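Local coordinates for protein phosphodiesterase (Salpingoeca rosetta, PDB 7D7P) that belongs to the 3'5'-cyclic nucleotide phosphodiesterase family of the HD clan, with an all-helical fold that carries a zinc ion in its metal site, at residues N104-M114 with S270-E281. Sequence-based numbering, arbitrary orientation.
Sequences NPFHNWRHAVM and SNKRWSARLQKE. With ZN (zinc ion), chain G.
E281 OE2 is gripped by two consecutive backbone amides, F106 N at 2.8 Å and H107 N at 2.9 Å, both coming from the same face of the carboxylate plane. The other oxygen, OE1, turns its syn lone pair to H107 ND1 (2.8 Å) and lies in the plane of the imidazole. This His-carboxylate hydrogen bond fixes the rotation of the H107 ring, while the amide bonds hold the inverse gamma turn centred on H107. H107 NE2, on the far side of the ring, hydrogen-bonds a water bound to the zinc ion; H107 is thus in the second shell of the zinc, and E281 positions it from behind. H111 NE2 binds the zinc directly, with H146, D147 and D260 completing the protein ligands; H111 ND1 is held by H262. A turn earlier on helix 268-291, the extended side chain of R277 runs past P105, and NH1 meets P105 O in the carbonyl plane (2.9 Å, N-H...O 163°). F106 has CG anti to the backbone N (chi1 -175°), which brings one rim of its ring against both imidazoles, CD1 over the face of H107 and CE1 over that of H111. L278 CD1 sits over a face of the phenyl ring, and the edge of W274 points at a face in a T-shaped pair (planes at 83°). The indole reaches H111 CB through CZ3 and M114 CG through CZ2, while its NE1 bonds D57. N108 OD1 caps helix 109-126 through H111 N. This junction joins the start of that helix to the first half of helix 268-291, with helix 63-76 against R110 and helix 305-330 against S275.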
loop_
_atom_site.group_PDB
_atom_site.type_symbol
_atom_site.label_atom_id
_atom_site.label_comp_id
_atom_site.label_asym_id
_atom_site.label_seq_id
_atom_site.Cartn_x
_atom_site.Cartn_y
_atom_site.Cartn_z
ATOM N N ASN A 104 18.965 -22.773 -12.923
ATOM C CA ASN A 104 18.814 -21.359 -12.625
ATOM C C ASN A 104 18.713 -21.146 -11.117
ATOM O O ASN A 104 18.364 -22.067 -10.371
ATOM C CB ASN A 104 17.572 -20.802 -13.317
ATOM C CG ASN A 104 17.622 -20.955 -14.824
ATOM O OD1 ASN A 104 18.591 -20.559 -15.472
ATOM N ND2 ASN A 104 16.573 -21.542 -15.392
ATOM N N PRO A 105 19.027 -19.937 -10.640
ATOM C CA PRO A 105 18.864 -19.664 -9.201
ATOM C C PRO A 105 17.425 -19.770 -8.722
ATOM O O PRO A 105 17.181 -20.299 -7.633
ATOM C CB PRO A 105 19.408 -18.234 -9.054
ATOM C CG PRO A 105 20.319 -18.048 -10.221
ATOM C CD PRO A 105 19.712 -18.838 -11.343
ATOM N N PHE A 106 16.463 -19.281 -9.504
ATOM C CA PHE A 106 15.054 -19.316 -9.120
ATOM C C PHE A 106 14.244 -20.271 -9.978
ATOM O O PHE A 106 13.595 -21.180 -9.452
ATOM C CB PHE A 106 14.450 -17.904 -9.182
ATOM C CG PHE A 106 13.024 -17.832 -8.696
ATOM C CD1 PHE A 106 11.967 -18.147 -9.541
ATOM C CD2 PHE A 106 12.742 -17.444 -7.397
ATOM C CE1 PHE A 106 10.662 -18.086 -9.098
ATOM C CE2 PHE A 106 11.436 -17.376 -6.949
ATOM C CZ PHE A 106 10.394 -17.699 -7.799
ATOM N N HIS A 107 14.236 -20.083 -11.300
ATOM C CA HIS A 107 13.369 -20.862 -12.185
ATOM C C HIS A 107 14.025 -22.214 -12.448
ATOM O O HIS A 107 14.581 -22.482 -13.516
ATOM C CB HIS A 107 13.091 -20.103 -13.478
ATOM C CG HIS A 107 12.216 -18.900 -13.296
ATOM N ND1 HIS A 107 12.722 -17.629 -13.131
ATOM C CD2 HIS A 107 10.868 -18.777 -13.248
ATOM C CE1 HIS A 107 11.724 -16.774 -12.992
ATOM N NE2 HIS A 107 10.589 -17.446 -13.058
ATOM N N ASN A 108 13.944 -23.084 -11.442
ATOM C CA ASN A 108 14.606 -24.381 -11.489
ATOM C C ASN A 108 13.639 -25.497 -11.105
ATOM O O ASN A 108 12.441 -25.257 -10.918
ATOM C CB ASN A 108 15.829 -24.388 -10.564
ATOM C CG ASN A 108 15.517 -23.864 -9.168
ATOM O OD1 ASN A 108 14.516 -24.243 -8.560
ATOM N ND2 ASN A 108 16.377 -22.988 -8.655
ATOM N N TRP A 109 14.158 -26.721 -10.976
ATOM C CA TRP A 109 13.308 -27.865 -10.655
ATOM C C TRP A 109 12.655 -27.720 -9.288
ATOM O O TRP A 109 11.536 -28.200 -9.081
ATOM C CB TRP A 109 14.128 -29.153 -10.725
ATOM C CG TRP A 109 13.527 -30.346 -10.021
ATOM C CD1 TRP A 109 13.998 -30.952 -8.890
ATOM C CD2 TRP A 109 12.377 -31.102 -10.428
ATOM N NE1 TRP A 109 13.209 -32.025 -8.562
ATOM C CE2 TRP A 109 12.207 -32.140 -9.489
ATOM C CE3 TRP A 109 11.476 -31.000 -11.492
ATOM C CZ2 TRP A 109 11.168 -33.064 -9.578
ATOM C CZ3 TRP A 109 10.444 -31.920 -11.577
ATOM C CH2 TRP A 109 10.299 -32.939 -10.627
ATOM N N ARG A 110 13.333 -27.066 -8.343
ATOM C CA ARG A 110 12.745 -26.898 -7.020
ATOM C C ARG A 110 11.605 -25.887 -7.037
ATOM O O ARG A 110 10.653 -26.020 -6.260
ATOM C CB ARG A 110 13.825 -26.500 -6.017
ATOM C CG ARG A 110 14.617 -27.699 -5.518
ATOM C CD ARG A 110 15.820 -27.304 -4.680
ATOM N NE ARG A 110 16.374 -28.459 -3.976
ATOM C CZ ARG A 110 17.149 -29.382 -4.539
ATOM N NH1 ARG A 110 17.475 -29.290 -5.822
ATOM N NH2 ARG A 110 17.602 -30.398 -3.818
ATOM N N HIS A 111 11.671 -24.883 -7.915
ATOM C CA HIS A 111 10.535 -23.982 -8.088
ATOM C C HIS A 111 9.324 -24.729 -8.636
ATOM O O HIS A 111 8.188 -24.478 -8.217
ATOM C CB HIS A 111 10.914 -22.827 -9.016
ATOM C CG HIS A 111 9.755 -21.971 -9.423
ATOM N ND1 HIS A 111 8.955 -21.318 -8.511
ATOM C CD2 HIS A 111 9.261 -21.658 -10.645
ATOM C CE1 HIS A 111 8.018 -20.641 -9.151
ATOM N NE2 HIS A 111 8.180 -20.831 -10.447
ATOM N N ALA A 112 9.550 -25.650 -9.576
ATOM C CA ALA A 112 8.450 -26.443 -10.117
ATOM C C ALA A 112 7.780 -27.278 -9.032
ATOM O O ALA A 112 6.548 -27.357 -8.973
ATOM C CB ALA A 112 8.955 -27.341 -11.246
ATOM N N VAL A 113 8.575 -27.910 -8.163
ATOM C CA VAL A 113 8.002 -28.715 -7.087
ATOM C C VAL A 113 7.248 -27.829 -6.102
ATOM O O VAL A 113 6.196 -28.216 -5.577
ATOM C CB VAL A 113 9.102 -29.535 -6.389
ATOM C CG1 VAL A 113 8.515 -30.370 -5.254
ATOM C CG2 VAL A 113 9.816 -30.422 -7.396
ATOM N N MET A 114 7.773 -26.628 -5.840
ATOM C CA MET A 114 7.077 -25.676 -4.978
ATOM C C MET A 114 5.702 -25.322 -5.534
ATOM O O MET A 114 4.727 -25.216 -4.781
ATOM C CB MET A 114 7.919 -24.409 -4.809
ATOM C CG MET A 114 9.087 -24.556 -3.851
ATOM S SD MET A 114 8.549 -24.545 -2.135
ATOM C CE MET A 114 8.556 -22.788 -1.771
ATOM N N SER A 270 11.886 -18.447 3.960
ATOM C CA SER A 270 11.636 -18.925 2.604
ATOM C C SER A 270 11.422 -17.761 1.645
ATOM O O SER A 270 11.917 -17.784 0.510
ATOM C CB SER A 270 10.430 -19.869 2.599
ATOM O OG SER A 270 9.973 -20.114 1.280
ATOM N N ASN A 271 10.694 -16.730 2.088
ATOM C CA ASN A 271 10.481 -15.545 1.263
ATOM C C ASN A 271 11.807 -14.905 0.862
ATOM O O ASN A 271 11.997 -14.531 -0.302
ATOM C CB ASN A 271 9.602 -14.542 2.017
ATOM C CG ASN A 271 9.053 -13.433 1.121
ATOM O OD1 ASN A 271 8.296 -12.572 1.581
ATOM N ND2 ASN A 271 9.427 -13.446 -0.150
ATOM N N LYS A 272 12.741 -14.789 1.808
ATOM C CA LYS A 272 13.980 -14.065 1.544
ATOM C C LYS A 272 14.921 -14.856 0.641
ATOM O O LYS A 272 15.554 -14.281 -0.252
ATOM C CB LYS A 272 14.673 -13.718 2.862
ATOM C CG LYS A 272 15.838 -12.757 2.707
ATOM C CD LYS A 272 16.598 -12.595 4.013
ATOM C CE LYS A 272 17.533 -11.402 3.950
ATOM N NZ LYS A 272 18.339 -11.406 2.697
ATOM N N ARG A 273 15.040 -16.167 0.863
ATOM C CA ARG A 273 15.976 -16.963 0.072
ATOM C C ARG A 273 15.555 -17.033 -1.391
ATOM O O ARG A 273 16.397 -16.931 -2.290
ATOM C CB ARG A 273 16.100 -18.371 0.655
ATOM C CG ARG A 273 16.796 -18.427 2.005
ATOM C CD ARG A 273 16.694 -19.813 2.622
ATOM N NE ARG A 273 17.540 -20.787 1.940
ATOM C CZ ARG A 273 17.525 -22.094 2.184
ATOM N NH1 ARG A 273 16.696 -22.593 3.094
ATOM N NH2 ARG A 273 18.333 -22.905 1.516
ATOM N N TRP A 274 14.259 -17.213 -1.649
ATOM C CA TRP A 274 13.792 -17.294 -3.029
ATOM C C TRP A 274 13.830 -15.930 -3.707
ATOM O O TRP A 274 14.162 -15.832 -4.894
ATOM C CB TRP A 274 12.381 -17.878 -3.073
ATOM C CG TRP A 274 12.335 -19.361 -2.875
ATOM C CD1 TRP A 274 12.060 -20.024 -1.713
ATOM C CD2 TRP A 274 12.567 -20.367 -3.868
ATOM N NE1 TRP A 274 12.104 -21.383 -1.923
ATOM C CE2 TRP A 274 12.415 -21.620 -3.236
ATOM C CE3 TRP A 274 12.888 -20.332 -5.229
ATOM C CZ2 TRP A 274 12.571 -22.825 -3.919
ATOM C CZ3 TRP A 274 13.046 -21.533 -5.906
ATOM C CH2 TRP A 274 12.888 -22.761 -5.250
ATOM N N SER A 275 13.494 -14.866 -2.972
ATOM C CA SER A 275 13.544 -13.526 -3.550
ATOM C C SER A 275 14.972 -13.130 -3.904
ATOM O O SER A 275 15.206 -12.478 -4.927
ATOM C CB SER A 275 12.933 -12.509 -2.586
ATOM O OG SER A 275 11.522 -12.632 -2.546
ATOM N N ALA A 276 15.940 -13.509 -3.066
ATOM C CA ALA A 276 17.338 -13.241 -3.384
ATOM C C ALA A 276 17.788 -14.020 -4.612
ATOM O O ALA A 276 18.658 -13.553 -5.357
ATOM C CB ALA A 276 18.228 -13.575 -2.187
ATOM N N ARG A 277 17.210 -15.202 -4.838
ATOM C CA ARG A 277 17.534 -15.974 -6.032
ATOM C C ARG A 277 16.944 -15.334 -7.282
ATOM O O ARG A 277 17.577 -15.340 -8.343
ATOM C CB ARG A 277 17.039 -17.412 -5.871
ATOM C CG ARG A 277 17.859 -18.209 -4.875
ATOM C CD ARG A 277 17.200 -19.524 -4.498
ATOM N NE ARG A 277 18.124 -20.382 -3.763
ATOM C CZ ARG A 277 18.851 -21.344 -4.322
ATOM N NH1 ARG A 277 18.758 -21.571 -5.625
ATOM N NH2 ARG A 277 19.670 -22.078 -3.581
ATOM N N LEU A 278 15.734 -14.775 -7.178
ATOM C CA LEU A 278 15.145 -14.081 -8.319
ATOM C C LEU A 278 15.926 -12.817 -8.656
ATOM O O LEU A 278 16.117 -12.494 -9.835
ATOM C CB LEU A 278 13.680 -13.746 -8.032
ATOM C CG LEU A 278 12.897 -13.136 -9.199
ATOM C CD1 LEU A 278 12.726 -14.155 -10.321
ATOM C CD2 LEU A 278 11.545 -12.596 -8.740
ATOM N N GLN A 279 16.377 -12.087 -7.633
ATOM C CA GLN A 279 17.193 -10.899 -7.867
ATOM C C GLN A 279 18.468 -11.249 -8.625
ATOM O O GLN A 279 18.914 -10.485 -9.488
ATOM C CB GLN A 279 17.526 -10.224 -6.534
ATOM C CG GLN A 279 18.232 -8.880 -6.666
ATOM C CD GLN A 279 18.748 -8.355 -5.336
ATOM O OE1 GLN A 279 19.349 -9.093 -4.557
ATOM N NE2 GLN A 279 18.504 -7.079 -5.068
ATOM N N LYS A 280 19.062 -12.407 -8.322
ATOM C CA LYS A 280 20.263 -12.831 -9.036
ATOM C C LYS A 280 19.979 -13.046 -10.517
ATOM O O LYS A 280 20.810 -12.707 -11.370
ATOM C CB LYS A 280 20.826 -14.105 -8.405
ATOM C CG LYS A 280 22.232 -14.450 -8.866
ATOM C CD LYS A 280 22.716 -15.748 -8.245
ATOM C CE LYS A 280 24.091 -15.583 -7.616
ATOM N NZ LYS A 280 24.707 -16.899 -7.289
ATOM N N GLU A 281 18.813 -13.610 -10.844
ATOM C CA GLU A 281 18.427 -13.740 -12.244
ATOM C C GLU A 281 18.223 -12.372 -12.886
ATOM O O GLU A 281 18.649 -12.144 -14.026
ATOM C CB GLU A 281 17.160 -14.583 -12.367
ATOM C CG GLU A 281 17.340 -16.026 -11.939
ATOM C CD GLU A 281 16.164 -16.900 -12.319
ATOM O OE1 GLU A 281 15.214 -16.388 -12.952
ATOM O OE2 GLU A 281 16.193 -18.103 -11.986
HETATM ZN ZN ZN G . 6.978 -20.126 -12.217
HETATM O O HOH W 1 7.990 -17.998 -11.902
HETATM O O HOH W 2 5.872 -18.962 -14.122
#